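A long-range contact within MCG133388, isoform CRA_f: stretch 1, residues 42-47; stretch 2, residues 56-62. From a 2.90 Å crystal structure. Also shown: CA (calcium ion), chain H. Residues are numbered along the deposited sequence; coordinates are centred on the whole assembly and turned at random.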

# COMPACT_ATOMS: atom_id res chain seq x y z
N ASN A 42 28.61 35.04 -10.43
CA ASN A 42 28.30 35.51 -9.09
C ASN A 42 27.04 36.37 -9.06
O ASN A 42 26.29 36.37 -8.09
CB ASN A 42 29.47 36.30 -8.51
CG ASN A 42 30.74 35.48 -8.45
OD1 ASN A 42 31.43 35.29 -9.46
ND2 ASN A 42 31.07 34.99 -7.26
N GLY A 43 26.81 37.11 -10.15
CA GLY A 43 25.68 38.01 -10.24
C GLY A 43 24.42 37.35 -10.77
O GLY A 43 23.44 38.02 -11.08
N ARG A 44 24.45 36.02 -10.89
CA ARG A 44 23.29 35.27 -11.36
C ARG A 44 22.14 35.36 -10.37
O ARG A 44 20.99 35.59 -10.75
CB ARG A 44 23.66 33.81 -11.61
CG ARG A 44 22.47 32.94 -11.99
CD ARG A 44 22.88 31.48 -12.16
NE ARG A 44 23.78 31.28 -13.29
CZ ARG A 44 23.38 31.03 -14.53
NH1 ARG A 44 22.09 30.94 -14.80
NH2 ARG A 44 24.27 30.86 -15.49
N TYR A 45 22.45 35.20 -9.09
CA TYR A 45 21.43 35.23 -8.04
C TYR A 45 21.53 36.47 -7.17
O TYR A 45 20.62 36.77 -6.40
CB TYR A 45 21.53 33.97 -7.17
CG TYR A 45 21.29 32.67 -7.90
CD1 TYR A 45 20.01 32.30 -8.30
CD2 TYR A 45 22.34 31.81 -8.19
CE1 TYR A 45 19.79 31.11 -8.97
CE2 TYR A 45 22.13 30.62 -8.85
CZ TYR A 45 20.85 30.28 -9.24
OH TYR A 45 20.63 29.09 -9.91
N PHE A 46 22.64 37.20 -7.29
CA PHE A 46 22.86 38.36 -6.44
C PHE A 46 23.17 39.64 -7.22
O PHE A 46 23.49 39.60 -8.41
CB PHE A 46 24.00 38.09 -5.45
CG PHE A 46 23.75 36.92 -4.54
CD1 PHE A 46 22.80 37.00 -3.54
CD2 PHE A 46 24.47 35.75 -4.69
CE1 PHE A 46 22.57 35.93 -2.70
CE2 PHE A 46 24.24 34.67 -3.85
CZ PHE A 46 23.29 34.77 -2.86
N SER A 47 23.07 40.77 -6.53
CA SER A 47 23.41 42.07 -7.11
C SER A 47 24.03 42.96 -6.05
O SER A 47 23.47 43.14 -4.97
CB SER A 47 22.17 42.74 -7.71
OG SER A 47 21.74 42.06 -8.88
N ALA A 56 22.01 42.21 -2.52
CA ALA A 56 20.60 41.83 -2.57
C ALA A 56 20.36 40.65 -3.50
O ALA A 56 21.20 40.31 -4.33
CB ALA A 56 19.76 43.03 -3.01
N VAL A 57 19.19 40.04 -3.36
CA VAL A 57 18.80 38.91 -4.20
C VAL A 57 18.41 39.38 -5.60
O VAL A 57 17.47 40.16 -5.76
CB VAL A 57 17.62 38.13 -3.58
CG1 VAL A 57 17.18 37.01 -4.50
CG2 VAL A 57 18.01 37.59 -2.21
N SER A 58 19.14 38.91 -6.61
CA SER A 58 18.86 39.28 -7.99
C SER A 58 17.74 38.44 -8.58
O SER A 58 16.80 38.97 -9.18
CB SER A 58 20.12 39.14 -8.84
OG SER A 58 19.83 39.33 -10.22
N GLN A 59 17.84 37.13 -8.41
CA GLN A 59 16.83 36.21 -8.91
C GLN A 59 16.39 35.26 -7.79
O GLN A 59 17.18 34.93 -6.91
CB GLN A 59 17.36 35.41 -10.10
CG GLN A 59 16.32 34.56 -10.81
CD GLN A 59 16.92 33.66 -11.87
OE1 GLN A 59 18.11 33.74 -12.16
NE2 GLN A 59 16.09 32.80 -12.45
N LYS A 60 15.13 34.84 -7.83
CA LYS A 60 14.58 33.94 -6.82
C LYS A 60 15.41 32.67 -6.71
O LYS A 60 15.67 31.99 -7.71
CB LYS A 60 13.12 33.60 -7.15
CG LYS A 60 12.30 33.12 -5.97
CD LYS A 60 10.83 33.03 -6.33
CE LYS A 60 9.99 32.59 -5.14
NZ LYS A 60 8.55 32.47 -5.49
N ILE A 61 15.84 32.35 -5.50
CA ILE A 61 16.76 31.24 -5.26
C ILE A 61 16.04 29.99 -4.76
O ILE A 61 15.30 30.04 -3.78
CB ILE A 61 17.85 31.62 -4.25
CG1 ILE A 61 18.70 32.78 -4.79
CG2 ILE A 61 18.73 30.43 -3.93
CD1 ILE A 61 19.73 33.29 -3.82
N ASP A 62 16.28 28.86 -5.43
CA ASP A 62 15.74 27.58 -5.00
C ASP A 62 16.84 26.75 -4.36
O ASP A 62 17.77 26.31 -5.03
CB ASP A 62 15.12 26.83 -6.19
CG ASP A 62 14.39 25.57 -5.76
OD1 ASP A 62 13.91 25.53 -4.61
OD2 ASP A 62 14.30 24.63 -6.58
CA CA H . 12.11 25.06 -3.09

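Two short antiparallel strand segments and the loops that flank them pack together, burying 449 Å² summed over both sides; main-chain hydrogen bonds join the backbones from Tyr45 to Ser47, and the rings of Tyr45 and Phe46 pack against Ile61. Asn42 lies out of reach of the second stretch. Gly43 only skirts it, its O 3.9 Å from Ser58 OG. Arg44 points its CA-to-CB bond away and stays exposed, as suits a long charged side chain, but its carbonyl O lies 3.7 Å from Gln59 CB. Tyr45 supplies the pivotal acceptor: its O takes a short hydrogen bond from Ser58 N (2.6 Å) and a weak one from Gln59 N (3.4 Å), so one carbonyl gathers two successive amides where the second stretch leaves its strand. The Tyr45 side chain (chi1 m) sets CD1 3.8 Å from Ile61 CG1, with the carbonyl oxygens of Gln59 and Lys60 at the ring edge. Phe46, buried, pairs with Val57 at a non-hydrogen-bonded antiparallel position where the side chains diverge; here the backbones meet through a CA-H...O contact, Phe46 CA to Ala56 O at 3.3 Å. With chi1 also m, Phe46 places CZ 4.0 Å from Ile61 CD1. Ile61, likewise buried, thus offers its extended CG1-CD1 arm to both aromatic rings, although its CA-to-CB bond points sideways. Ser47 closes the ladder with Ala56: Ser47 N donates to Ala56 O (2.9 Å), and Ala56 N returns a nearly straight bond to Ser47 O (3.0 Å, 176°). Their side chains share a face of the sheet, where both are small. Ser47 OG makes a weak hydrogen bond to Phe46 O (3.1 Å) and also lies 3.3 Å from Ser58 CB. Beyond the contact, Asp62, at the N-cap position just before a helix, binds the calcium ion through OD1 (Asp62 OD1 to CA, 2.4 Å).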